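Local coordinates for phosphotriesterase homology protein (Escherichia coli, PDB 1BF6) that hydrolyses phosphorylated glyceryl acetates, and also aromatic acetates and propionates, and binds two zinc ions per subunit, at residues R60-M65 against D113-K118; R95-L100 against F140-L145; M163-L168 against L196-L201; K220-L225 against P266-S271. One frame throughout, in Å; residues are numbered along the deposited sequence.

All four contacts lie in the outer layer of one TIM barrel, each partly buried, with inner residues packed against the barrel and outer ones nearer solvent. Contacts 2, 3 and 4 each join two helices through apolar side-chain atoms, without a hydrogen bond between the segments. Contact 1 joins a helix start to a loop by a salt bridge and a backbone N-H bond to the same aspartate, and its Arg60 comes within about 8 Å of the zinc ligand His13, side chain to side chain. The four share no helix between their segments, yet helix 97-109 belongs to contact 2 and supplies Glu107 to Arg60. Contacts 2 and 3 touch, Phe140 CZ lying 3.7 Å from Gln167 NE2.

Contact 1: R60-M65 against D113-K118; sequences RNAQFM and DGTELK
In this TIM-barrel hydrolase, the start of helix 62-72 is tied to the loop between helix 97-109 and strand 119-120. Arg60 leads: CG stands anti to the backbone N and the chain bends at chi3 (67°), turning the guanidinium edge side-on to Asp113. In this two-pronged salt bridge Arg60 NE meets Asp113 OD2 at 2.9 Å and Arg60 NH2 meets Asp113 OD1 at 2.9 Å, both oxygens approached from above the carboxylate plane, which is turned 45° from the guanidinium. NH2 has a second anionic partner in Glu107, and NH1 bonds to Cys79 O, so arginine suits a place with acceptors around its rim. An alanine here would probably loosen the loop from the helix start and leave two carboxylates without their shared cation. Ala62 N gives its hydrogen to the anti lone pair of Asp113 OD2 at 3.0 Å, so OD2 serves both Ala62 N and Arg60 NE. The small Ala62 CB fits 3.4 Å from Thr115 OG1. Gln63 NE2 bonds to Asp67, while a water links OE1 to Glu116 OE1. Met65 CE meets Leu117 CD2 at 4.3 Å. Thr115 closes an ST turn: its OG1, also bonded to Ile112 O, accepts from Leu117 N at 3.2 Å.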
loop_
_atom_site.group_PDB
_atom_site.type_symbol
_atom_site.label_atom_id
_atom_site.label_comp_id
_atom_site.label_asym_id
_atom_site.label_seq_id
_atom_site.Cartn_x
_atom_site.Cartn_y
_atom_site.Cartn_z
ATOM N N ARG A 60 6.612 -10.218 7.275
ATOM C CA ARG A 60 7.301 -10.097 5.993
ATOM C C ARG A 60 8.251 -11.275 5.776
ATOM O O ARG A 60 8.785 -11.847 6.729
ATOM C CB ARG A 60 8.090 -8.775 5.940
ATOM C CG ARG A 60 8.773 -8.460 4.586
ATOM C CD ARG A 60 9.647 -7.192 4.682
ATOM N NE ARG A 60 10.796 -7.418 5.559
ATOM C CZ ARG A 60 11.375 -6.485 6.316
ATOM N NH1 ARG A 60 10.936 -5.234 6.309
ATOM N NH2 ARG A 60 12.356 -6.831 7.138
ATOM N N ASN A 61 8.463 -11.625 4.512
ATOM C CA ASN A 61 9.352 -12.710 4.141
ATOM C C ASN A 61 10.037 -12.322 2.842
ATOM O O ASN A 61 9.522 -12.595 1.750
ATOM C CB ASN A 61 8.558 -14.002 3.946
ATOM C CG ASN A 61 9.436 -15.228 3.889
ATOM O OD1 ASN A 61 9.086 -16.258 4.460
ATOM N ND2 ASN A 61 10.563 -15.149 3.184
ATOM N N ALA A 62 11.210 -11.703 2.966
ATOM C CA ALA A 62 11.981 -11.256 1.814
ATOM C C ALA A 62 12.312 -12.377 0.829
ATOM O O ALA A 62 12.204 -12.187 -0.379
ATOM C CB ALA A 62 13.273 -10.556 2.280
ATOM N N GLN A 63 12.681 -13.549 1.337
ATOM C CA GLN A 63 13.034 -14.662 0.465
ATOM C C GLN A 63 11.855 -15.090 -0.410
ATOM O O GLN A 63 12.013 -15.329 -1.609
ATOM C CB GLN A 63 13.558 -15.846 1.272
ATOM C CG GLN A 63 14.227 -16.882 0.412
ATOM C CD GLN A 63 15.379 -16.308 -0.386
ATOM O OE1 GLN A 63 16.346 -15.799 0.184
ATOM N NE2 GLN A 63 15.278 -16.366 -1.707
ATOM N N PHE A 64 10.674 -15.126 0.199
ATOM C CA PHE A 64 9.434 -15.497 -0.479
ATOM C C PHE A 64 9.187 -14.540 -1.635
ATOM O O PHE A 64 8.778 -14.960 -2.722
ATOM C CB PHE A 64 8.284 -15.401 0.521
ATOM C CG PHE A 64 6.967 -15.911 0.004
ATOM C CD1 PHE A 64 6.150 -15.109 -0.787
ATOM C CD2 PHE A 64 6.511 -17.176 0.373
ATOM C CE1 PHE A 64 4.894 -15.557 -1.197
ATOM C CE2 PHE A 64 5.261 -17.633 -0.029
ATOM C CZ PHE A 64 4.456 -16.825 -0.810
ATOM N N MET A 65 9.419 -13.248 -1.386
ATOM C CA MET A 65 9.229 -12.223 -2.413
ATOM C C MET A 65 10.281 -12.347 -3.518
ATOM O O MET A 65 9.966 -12.178 -4.699
ATOM C CB MET A 65 9.230 -10.822 -1.789
ATOM C CG MET A 65 8.091 -10.604 -0.784
ATOM S SD MET A 65 7.873 -8.912 -0.211
ATOM C CE MET A 65 9.230 -8.778 0.982
ATOM N N ASP A 113 15.527 -8.984 6.110
ATOM C CA ASP A 113 15.467 -10.398 6.465
ATOM C C ASP A 113 16.682 -11.243 6.099
ATOM O O ASP A 113 16.553 -12.428 5.768
ATOM C CB ASP A 113 14.176 -11.020 5.905
ATOM C CG ASP A 113 12.930 -10.213 6.264
ATOM O OD1 ASP A 113 12.838 -9.710 7.408
ATOM O OD2 ASP A 113 12.033 -10.067 5.400
ATOM N N GLY A 114 17.864 -10.633 6.162
ATOM C CA GLY A 114 19.089 -11.354 5.864
ATOM C C GLY A 114 19.334 -11.655 4.400
ATOM O O GLY A 114 20.209 -12.450 4.077
ATOM N N THR A 115 18.589 -11.006 3.510
ATOM C CA THR A 115 18.751 -11.230 2.077
ATOM C C THR A 115 19.345 -10.000 1.395
ATOM O O THR A 115 19.534 -8.948 2.015
ATOM C CB THR A 115 17.386 -11.550 1.378
ATOM O OG1 THR A 115 16.566 -10.374 1.356
ATOM C CG2 THR A 115 16.637 -12.651 2.110
ATOM N N GLU A 116 19.556 -10.128 0.091
ATOM C CA GLU A 116 20.093 -9.063 -0.742
ATOM C C GLU A 116 19.002 -8.034 -1.086
ATOM O O GLU A 116 19.308 -6.930 -1.534
ATOM C CB GLU A 116 20.688 -9.661 -2.026
ATOM C CG GLU A 116 19.656 -10.320 -2.984
ATOM C CD GLU A 116 19.443 -11.828 -2.769
ATOM O OE1 GLU A 116 19.710 -12.358 -1.659
ATOM O OE2 GLU A 116 18.988 -12.489 -3.735
ATOM N N LEU A 117 17.734 -8.394 -0.881
ATOM C CA LEU A 117 16.618 -7.489 -1.168
ATOM C C LEU A 117 16.603 -6.321 -0.171
ATOM O O LEU A 117 16.872 -6.513 1.016
ATOM C CB LEU A 117 15.273 -8.254 -1.113
ATOM C CG LEU A 117 13.976 -7.502 -1.462
ATOM C CD1 LEU A 117 14.074 -6.917 -2.879
ATOM C CD2 LEU A 117 12.762 -8.422 -1.360
ATOM N N LYS A 118 16.295 -5.118 -0.660
ATOM C CA LYS A 118 16.234 -3.923 0.181
ATOM C C LYS A 118 14.845 -3.328 0.140
ATOM O O LYS A 118 14.141 -3.465 -0.862
ATOM C CB LYS A 118 17.226 -2.856 -0.315
ATOM C CG LYS A 118 18.689 -3.258 -0.233
ATOM C CD LYS A 118 19.572 -2.251 -0.943
ATOM C CE LYS A 118 21.031 -2.696 -0.937
ATOM N NZ LYS A 118 21.197 -4.008 -1.621
HETATM O O HOH W 1 10.322 -10.571 8.522
HETATM O O HOH W 2 17.218 -15.373 -4.056
HETATM O O HOH W 3 18.606 -14.644 -0.548
#

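Contact 2: R95-L100 against F140-L145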
loop_
_atom_site.group_PDB
_atom_site.type_symbol
_atom_site.label_atom_id
_atom_site.label_comp_id
_atom_site.label_asym_id
_atom_site.label_seq_id
_atom_site.Cartn_x
_atom_site.Cartn_y
_atom_site.Cartn_z
ATOM N N ARG A 95 12.278 1.439 22.506
ATOM C CA ARG A 95 13.345 1.999 21.677
ATOM C C ARG A 95 13.053 3.490 21.486
ATOM O O ARG A 95 11.921 3.944 21.686
ATOM C CB ARG A 95 13.428 1.286 20.324
ATOM C CG ARG A 95 14.012 -0.099 20.433
ATOM C CD ARG A 95 14.060 -0.808 19.118
ATOM N NE ARG A 95 14.398 -2.212 19.307
ATOM C CZ ARG A 95 14.488 -3.104 18.328
ATOM N NH1 ARG A 95 14.271 -2.744 17.067
ATOM N NH2 ARG A 95 14.761 -4.370 18.613
ATOM N N SER A 96 14.086 4.269 21.187
ATOM C CA SER A 96 13.898 5.701 20.967
ATOM C C SER A 96 13.494 5.893 19.506
ATOM O O SER A 96 13.770 5.031 18.658
ATOM C CB SER A 96 15.207 6.452 21.207
ATOM O OG SER A 96 16.143 6.153 20.174
ATOM N N VAL A 97 12.888 7.038 19.215
ATOM C CA VAL A 97 12.483 7.360 17.849
ATOM C C VAL A 97 13.687 7.270 16.890
ATOM O O VAL A 97 13.542 6.841 15.749
ATOM C CB VAL A 97 11.773 8.746 17.791
ATOM C CG1 VAL A 97 12.719 9.867 18.208
ATOM C CG2 VAL A 97 11.205 9.009 16.404
ATOM N N GLN A 98 14.886 7.606 17.383
ATOM C CA GLN A 98 16.111 7.537 16.575
ATOM C C GLN A 98 16.463 6.091 16.217
ATOM O O GLN A 98 16.922 5.803 15.107
ATOM C CB GLN A 98 17.309 8.172 17.315
ATOM C CG GLN A 98 17.283 9.687 17.410
ATOM C CD GLN A 98 16.435 10.203 18.554
ATOM O OE1 GLN A 98 16.033 9.455 19.461
ATOM N NE2 GLN A 98 16.157 11.500 18.523
ATOM N N GLU A 99 16.289 5.180 17.169
ATOM C CA GLU A 99 16.586 3.777 16.906
ATOM C C GLU A 99 15.591 3.229 15.871
ATOM O O GLU A 99 15.982 2.488 14.962
ATOM C CB GLU A 99 16.549 2.963 18.203
ATOM C CG GLU A 99 17.779 3.177 19.105
ATOM C CD GLU A 99 17.610 2.595 20.499
ATOM O OE1 GLU A 99 16.513 2.716 21.070
ATOM O OE2 GLU A 99 18.585 2.026 21.030
ATOM N N LEU A 100 14.323 3.630 15.986
ATOM C CA LEU A 100 13.296 3.180 15.032
ATOM C C LEU A 100 13.669 3.671 13.617
ATOM O O LEU A 100 13.674 2.885 12.666
ATOM C CB LEU A 100 11.902 3.668 15.446
ATOM C CG LEU A 100 11.353 3.130 16.785
ATOM C CD1 LEU A 100 9.973 3.687 17.065
ATOM C CD2 LEU A 100 11.346 1.599 16.806
ATOM N N PHE A 140 5.427 7.488 13.108
ATOM C CA PHE A 140 5.343 8.449 12.012
ATOM C C PHE A 140 6.517 9.448 12.041
ATOM O O PHE A 140 7.028 9.849 10.992
ATOM C CB PHE A 140 4.002 9.173 12.027
ATOM C CG PHE A 140 2.945 8.501 11.183
ATOM C CD1 PHE A 140 2.369 7.298 11.587
ATOM C CD2 PHE A 140 2.560 9.047 9.958
ATOM C CE1 PHE A 140 1.427 6.639 10.780
ATOM C CE2 PHE A 140 1.616 8.396 9.145
ATOM C CZ PHE A 140 1.050 7.188 9.557
ATOM N N ILE A 141 6.966 9.835 13.236
ATOM C CA ILE A 141 8.107 10.755 13.328
ATOM C C ILE A 141 9.377 10.042 12.849
ATOM O O ILE A 141 10.182 10.615 12.108
ATOM C CB ILE A 141 8.272 11.331 14.755
ATOM C CG1 ILE A 141 7.078 12.225 15.062
ATOM C CG2 ILE A 141 9.582 12.140 14.859
ATOM C CD1 ILE A 141 6.902 12.579 16.513
ATOM N N ALA A 142 9.526 8.771 13.229
ATOM C CA ALA A 142 10.664 7.970 12.813
ATOM C C ALA A 142 10.644 7.824 11.290
ATOM O O ALA A 142 11.687 7.865 10.649
ATOM C CB ALA A 142 10.614 6.594 13.472
ATOM N N ALA A 143 9.449 7.646 10.728
ATOM C CA ALA A 143 9.290 7.497 9.280
ATOM C C ALA A 143 9.772 8.783 8.593
ATOM O O ALA A 143 10.531 8.722 7.626
ATOM C CB ALA A 143 7.825 7.206 8.933
ATOM N N ALA A 144 9.376 9.926 9.153
ATOM C CA ALA A 144 9.766 11.234 8.650
ATOM C C ALA A 144 11.295 11.307 8.656
ATOM O O ALA A 144 11.904 11.605 7.632
ATOM C CB ALA A 144 9.168 12.317 9.512
ATOM N N LEU A 145 11.919 10.952 9.782
ATOM C CA LEU A 145 13.382 10.975 9.888
ATOM C C LEU A 145 14.053 10.082 8.854
ATOM O O LEU A 145 15.039 10.485 8.229
ATOM C CB LEU A 145 13.836 10.558 11.292
ATOM C CG LEU A 145 13.325 11.463 12.415
ATOM C CD1 LEU A 145 13.863 10.981 13.772
ATOM C CD2 LEU A 145 13.735 12.917 12.134
#
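Val97 carries most of this helix-to-helix contact, and almost all of it through one methyl. It stands in the first turn of helix 97-109, with Val97 CA 5.4 Å from Ala142 CA. From CB, which points at helix 134-150, the side chain forks. CG1 takes the crowded position between the backbone N and the carbonyl carbon (chi1 63°), and this sends CG2 anti to the backbone N and straight across the gap. Val97 CG2 settles on the backbone of the partner helix, 3.6 Å from Ala142 N, and three side chains of that helix meet it: Ile141 CG2 at 3.9 Å, Ala142 CB, and Leu145 CD1 at 4.2 Å one turn farther on. A beta-branched residue with short methyls suits so close an approach.

Alanine suits the other side for the same reason. Ala142 CB lies 3.7 Å from Val97 O and 3.8 Å from Leu100 CB, so the partner backbone comes near without a longer chain in the way. Ser96, the N-cap just before Val97, and Glu99 form a capping box that fixes the helix start: Glu99 N bonds to Ser96 OG at 3.2 Å, and Ser96 N to Glu99 OE1 at 2.9 Å.

The two helices are successive members of the barrel's outer layer. Met104 and Ala101 of helix 97-109 extend the seam along Ala142 and Leu145. On its other faces helix 134-150 lays Phe140 and Ala143 against strand 122-126, and Phe140 also reaches helix 164-173.

Contact 3: M163-L168 against L196-L201. With SO4 (sulfate ion), chain E.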
loop_
_atom_site.group_PDB
_atom_site.type_symbol
_atom_site.label_atom_id
_atom_site.label_comp_id
_atom_site.label_asym_id
_atom_site.label_seq_id
_atom_site.Cartn_x
_atom_site.Cartn_y
_atom_site.Cartn_z
ATOM N N MET A 163 -8.263 9.775 9.882
ATOM C CA MET A 163 -6.984 10.386 10.264
ATOM C C MET A 163 -5.958 10.708 9.176
ATOM O O MET A 163 -4.826 11.076 9.496
ATOM C CB MET A 163 -6.303 9.555 11.371
ATOM C CG MET A 163 -7.234 9.154 12.523
ATOM S SD MET A 163 -8.200 10.504 13.177
ATOM C CE MET A 163 -6.940 11.331 14.151
ATOM N N GLY A 164 -6.345 10.598 7.904
ATOM C CA GLY A 164 -5.427 10.900 6.822
ATOM C C GLY A 164 -4.858 12.312 6.884
ATOM O O GLY A 164 -3.643 12.487 6.772
ATOM N N LEU A 165 -5.712 13.311 7.084
ATOM C CA LEU A 165 -5.244 14.693 7.153
ATOM C C LEU A 165 -4.281 14.888 8.336
ATOM O O LEU A 165 -3.272 15.599 8.212
ATOM C CB LEU A 165 -6.424 15.666 7.224
ATOM C CG LEU A 165 -7.228 15.810 5.916
ATOM C CD1 LEU A 165 -8.504 16.607 6.170
ATOM C CD2 LEU A 165 -6.368 16.486 4.851
ATOM N N GLU A 166 -4.568 14.204 9.448
ATOM C CA GLU A 166 -3.733 14.262 10.654
ATOM C C GLU A 166 -2.362 13.646 10.397
ATOM O O GLU A 166 -1.340 14.154 10.884
ATOM C CB GLU A 166 -4.421 13.547 11.826
ATOM C CG GLU A 166 -5.564 14.339 12.464
ATOM C CD GLU A 166 -6.894 14.208 11.737
ATOM O OE1 GLU A 166 -6.988 13.477 10.727
ATOM O OE2 GLU A 166 -7.859 14.842 12.194
ATOM N N GLN A 167 -2.335 12.561 9.620
ATOM C CA GLN A 167 -1.079 11.905 9.269
ATOM C C GLN A 167 -0.222 12.867 8.447
ATOM O O GLN A 167 0.991 12.929 8.625
ATOM C CB GLN A 167 -1.310 10.659 8.408
ATOM C CG GLN A 167 -2.069 9.514 9.067
ATOM C CD GLN A 167 -2.218 8.313 8.140
ATOM O OE1 GLN A 167 -1.982 8.410 6.938
ATOM N NE2 GLN A 167 -2.583 7.172 8.703
ATOM N N LEU A 168 -0.857 13.565 7.503
ATOM C CA LEU A 168 -0.141 14.498 6.627
ATOM C C LEU A 168 0.413 15.696 7.393
ATOM O O LEU A 168 1.543 16.121 7.134
ATOM C CB LEU A 168 -1.040 14.963 5.474
ATOM C CG LEU A 168 -1.488 13.877 4.478
ATOM C CD1 LEU A 168 -2.314 14.528 3.371
ATOM C CD2 LEU A 168 -0.281 13.164 3.894
ATOM N N LEU A 196 -10.135 15.471 -1.112
ATOM C CA LEU A 196 -9.850 16.712 -1.833
ATOM C C LEU A 196 -8.840 17.564 -1.053
ATOM O O LEU A 196 -7.917 18.151 -1.635
ATOM C CB LEU A 196 -11.145 17.494 -2.072
ATOM C CG LEU A 196 -12.121 16.826 -3.047
ATOM C CD1 LEU A 196 -13.409 17.615 -3.095
ATOM C CD2 LEU A 196 -11.482 16.718 -4.423
ATOM N N LYS A 197 -8.985 17.574 0.270
ATOM C CA LYS A 197 -8.079 18.321 1.136
ATOM C C LYS A 197 -6.689 17.710 1.108
ATOM O O LYS A 197 -5.693 18.432 0.980
ATOM C CB LYS A 197 -8.633 18.385 2.562
ATOM C CG LYS A 197 -9.875 19.265 2.650
ATOM C CD LYS A 197 -10.511 19.272 4.026
ATOM C CE LYS A 197 -11.754 20.148 4.041
ATOM N NZ LYS A 197 -12.440 20.082 5.362
ATOM N N MET A 198 -6.614 16.382 1.160
ATOM C CA MET A 198 -5.322 15.703 1.127
ATOM C C MET A 198 -4.592 15.984 -0.174
ATOM O O MET A 198 -3.391 16.274 -0.172
ATOM C CB MET A 198 -5.478 14.189 1.337
ATOM C CG MET A 198 -5.962 13.817 2.730
ATOM S SD MET A 198 -6.015 12.048 3.007
ATOM C CE MET A 198 -7.690 11.697 2.573
ATOM N N ILE A 199 -5.322 15.916 -1.288
ATOM C CA ILE A 199 -4.734 16.193 -2.589
ATOM C C ILE A 199 -4.296 17.675 -2.655
ATOM O O ILE A 199 -3.247 17.988 -3.207
ATOM C CB ILE A 199 -5.735 15.851 -3.736
ATOM C CG1 ILE A 199 -5.932 14.328 -3.811
ATOM C CG2 ILE A 199 -5.238 16.421 -5.080
ATOM C CD1 ILE A 199 -7.006 13.883 -4.814
ATOM N N ASP A 200 -5.079 18.560 -2.042
ATOM C CA ASP A 200 -4.767 19.982 -2.024
ATOM C C ASP A 200 -3.453 20.256 -1.282
ATOM O O ASP A 200 -2.726 21.181 -1.627
ATOM C CB ASP A 200 -5.908 20.779 -1.399
ATOM C CG ASP A 200 -5.773 22.271 -1.649
ATOM O OD1 ASP A 200 -5.808 22.667 -2.831
ATOM O OD2 ASP A 200 -5.616 23.036 -0.673
ATOM N N LEU A 201 -3.150 19.442 -0.272
ATOM C CA LEU A 201 -1.907 19.586 0.490
ATOM C C LEU A 201 -0.723 19.032 -0.307
ATOM O O LEU A 201 0.430 19.198 0.093
ATOM C CB LEU A 201 -2.003 18.870 1.848
ATOM C CG LEU A 201 -2.989 19.399 2.897
ATOM C CD1 LEU A 201 -2.952 18.503 4.143
ATOM C CD2 LEU A 201 -2.656 20.847 3.264
HETATM S S SO4 E . -12.018 11.220 9.825
HETATM O O1 SO4 E . -13.091 10.765 10.707
HETATM O O2 SO4 E . -10.671 11.078 10.533
HETATM O O3 SO4 E . -11.932 10.392 8.513
HETATM O O4 SO4 E . -12.295 12.668 9.418
#
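The axes of helix segments 164-168 and 196-200 run nearly side by side in the same direction, 10.0 Å apart at closest approach and 17° from parallel, with Leu165 CA 6.1 Å from Met198 CA. Leu165 fills the middle of the gap. Leu165 CD2 presses on Met198 CG at 3.4 Å, tighter than usual van der Waals contact, and also lies 3.7 Å from Lys197 CB. CD1 rests beside the lysine's aliphatic stem, whose extended chain then carries the ammonium away from the seam; a lysine therefore suits this outer edge, giving carbon to the leucine and charge to the surface. One turn on, Leu168 crosses Met198 at about a right angle, Leu168 CD1 3.8 Å from Met198 CG, and Leu201 CD1 closes the row 4.1 Å from Leu168 CD1. Met198 bends at chi3 and lays its sulfur over the backbone of Gly164, Met198 SD 4.0 Å from Gly164 CA. A CB there would collide with the sulfur where it now lies, in keeping with a glycine at this position. At the N-cap, Met163 N bonds to sulfate O2 at 2.8 Å; the ion, probably from the crystallisation liquor, is also held by Lys189. Leu168 and Met198 both rest on strand 181-183, which follows one helix and precedes the other. The helices thus belong to successive beta-alpha-beta units of the TIM barrel.

Contact 4: K220-L225 against P266-S271; sequences KRIAML and PQLRQS
Two helices of the TIM-barrel outer layer, 218-230 and 259-270, meet here near the C-terminal end of the second. Their segment axes cross at -52° with a closest approach of 10.6 Å, so the contact gathers round one residue, Ile222. Ile222 uses both of its branches: its CD1, at the end of the longer one, reaches Gln267 CB at 3.9 Å, its CG1 lies 4.0 Å from Leu268 CD1, and its CG2 is 3.6 Å from Ser271 OG. An alanine here, lacking CG1, CG2 and CD1, would probably leave the crossing poorly packed. Leu268 holds CG anti to its backbone N (chi1 -169°), which brings its methyls in beside Ile222; its CD2 also meets Leu225 CD1 at 4.0 Å, the two leucines crossing at about a right angle. Serine suits this last turn because Ser271 OG, turned back, donates to Leu268 O at 2.7 Å along a carbonyl lone pair. The same OG is hydrogen-bonded to His226 of the first helix. Phe264 extends the seam along Ile222 and Leu225. Deeper in, Leu225 packs on Phe207 of strand 204-207, while on the other flank Leu268 touches Met281 of helix 275-289.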
loop_
_atom_site.group_PDB
_atom_site.type_symbol
_atom_site.label_atom_id
_atom_site.label_comp_id
_atom_site.label_asym_id
_atom_site.label_seq_id
_atom_site.Cartn_x
_atom_site.Cartn_y
_atom_site.Cartn_z
ATOM N N LYS A 220 -19.580 2.837 -5.147
ATOM C CA LYS A 220 -19.302 4.112 -4.504
ATOM C C LYS A 220 -17.846 4.537 -4.694
ATOM O O LYS A 220 -17.558 5.727 -4.737
ATOM C CB LYS A 220 -19.703 4.079 -3.037
ATOM C CG LYS A 220 -21.202 4.009 -2.852
ATOM C CD LYS A 220 -21.613 4.178 -1.406
ATOM C CE LYS A 220 -23.135 4.198 -1.302
ATOM N NZ LYS A 220 -23.611 4.538 0.067
ATOM N N ARG A 221 -16.943 3.565 -4.824
ATOM C CA ARG A 221 -15.533 3.859 -5.089
ATOM C C ARG A 221 -15.494 4.480 -6.500
ATOM O O ARG A 221 -14.822 5.490 -6.735
ATOM C CB ARG A 221 -14.675 2.578 -5.071
ATOM C CG ARG A 221 -14.534 1.897 -3.700
ATOM C CD ARG A 221 -13.538 0.745 -3.758
ATOM N NE ARG A 221 -13.294 0.207 -2.419
ATOM C CZ ARG A 221 -14.071 -0.680 -1.797
ATOM N NH1 ARG A 221 -15.152 -1.178 -2.392
ATOM N NH2 ARG A 221 -13.830 -0.986 -0.525
ATOM N N ILE A 222 -16.252 3.885 -7.423
ATOM C CA ILE A 222 -16.324 4.380 -8.798
ATOM C C ILE A 222 -16.867 5.813 -8.828
ATOM O O ILE A 222 -16.310 6.667 -9.524
ATOM C CB ILE A 222 -17.158 3.404 -9.707
ATOM C CG1 ILE A 222 -16.292 2.188 -10.062
ATOM C CG2 ILE A 222 -17.649 4.113 -10.970
ATOM C CD1 ILE A 222 -17.054 1.043 -10.709
ATOM N N ALA A 223 -17.898 6.089 -8.027
ATOM C CA ALA A 223 -18.489 7.428 -7.962
ATOM C C ALA A 223 -17.441 8.445 -7.464
ATOM O O ALA A 223 -17.367 9.563 -7.981
ATOM C CB ALA A 223 -19.702 7.429 -7.063
ATOM N N MET A 224 -16.631 8.050 -6.476
ATOM C CA MET A 224 -15.591 8.943 -5.958
ATOM C C MET A 224 -14.511 9.148 -7.011
ATOM O O MET A 224 -14.019 10.262 -7.176
ATOM C CB MET A 224 -14.978 8.420 -4.645
ATOM C CG MET A 224 -15.899 8.564 -3.440
ATOM S SD MET A 224 -15.017 8.700 -1.845
ATOM C CE MET A 224 -14.483 7.025 -1.637
ATOM N N LEU A 225 -14.152 8.097 -7.747
ATOM C CA LEU A 225 -13.144 8.261 -8.792
ATOM C C LEU A 225 -13.634 9.264 -9.845
ATOM O O LEU A 225 -12.859 10.083 -10.333
ATOM C CB LEU A 225 -12.769 6.926 -9.427
ATOM C CG LEU A 225 -11.932 6.011 -8.532
ATOM C CD1 LEU A 225 -11.722 4.658 -9.210
ATOM C CD2 LEU A 225 -10.579 6.678 -8.216
ATOM N N PRO A 266 -12.931 -2.716 -15.806
ATOM C CA PRO A 266 -13.938 -2.782 -16.880
ATOM C C PRO A 266 -15.207 -2.008 -16.483
ATOM O O PRO A 266 -15.768 -1.288 -17.298
ATOM C CB PRO A 266 -14.187 -4.276 -17.014
ATOM C CG PRO A 266 -12.819 -4.832 -16.839
ATOM C CD PRO A 266 -12.307 -4.037 -15.615
ATOM N N GLN A 267 -15.618 -2.087 -15.214
ATOM C CA GLN A 267 -16.805 -1.357 -14.745
ATOM C C GLN A 267 -16.551 0.144 -14.759
ATOM O O GLN A 267 -17.448 0.932 -15.042
ATOM C CB GLN A 267 -17.227 -1.809 -13.333
ATOM C CG GLN A 267 -17.705 -3.258 -13.266
ATOM C CD GLN A 267 -17.884 -3.787 -11.836
ATOM O OE1 GLN A 267 -18.613 -4.756 -11.618
ATOM N NE2 GLN A 267 -17.196 -3.178 -10.874
ATOM N N LEU A 268 -15.311 0.527 -14.450
ATOM C CA LEU A 268 -14.904 1.926 -14.446
ATOM C C LEU A 268 -14.963 2.461 -15.890
ATOM O O LEU A 268 -15.505 3.535 -16.140
ATOM C CB LEU A 268 -13.483 2.047 -13.885
ATOM C CG LEU A 268 -12.991 3.459 -13.563
ATOM C CD1 LEU A 268 -13.962 4.134 -12.606
ATOM C CD2 LEU A 268 -11.589 3.391 -12.954
ATOM N N ARG A 269 -14.410 1.710 -16.835
ATOM C CA ARG A 269 -14.448 2.128 -18.236
ATOM C C ARG A 269 -15.905 2.199 -18.726
ATOM O O ARG A 269 -16.289 3.130 -19.445
ATOM C CB ARG A 269 -13.627 1.184 -19.119
ATOM C CG ARG A 269 -12.113 1.330 -18.970
ATOM C CD ARG A 269 -11.365 0.615 -20.072
ATOM N NE ARG A 269 -11.682 -0.812 -20.095
ATOM C CZ ARG A 269 -10.841 -1.784 -19.752
ATOM N NH1 ARG A 269 -9.592 -1.511 -19.390
ATOM N NH2 ARG A 269 -11.250 -3.049 -19.797
ATOM N N GLN A 270 -16.730 1.253 -18.282
ATOM C CA GLN A 270 -18.141 1.236 -18.669
ATOM C C GLN A 270 -18.868 2.477 -18.166
ATOM O O GLN A 270 -19.729 3.022 -18.858
ATOM C CB GLN A 270 -18.827 -0.046 -18.172
ATOM C CG GLN A 270 -18.381 -1.307 -18.927
ATOM C CD GLN A 270 -18.558 -2.596 -18.121
ATOM O OE1 GLN A 270 -19.325 -2.651 -17.146
ATOM N NE2 GLN A 270 -17.831 -3.637 -18.520
ATOM N N SER A 271 -18.482 2.961 -16.986
ATOM C CA SER A 271 -19.102 4.151 -16.420
ATOM C C SER A 271 -18.611 5.439 -17.083
ATOM O O SER A 271 -19.088 6.524 -16.747
ATOM C CB SER A 271 -18.870 4.224 -14.903
ATOM O OG SER A 271 -17.500 4.417 -14.597
#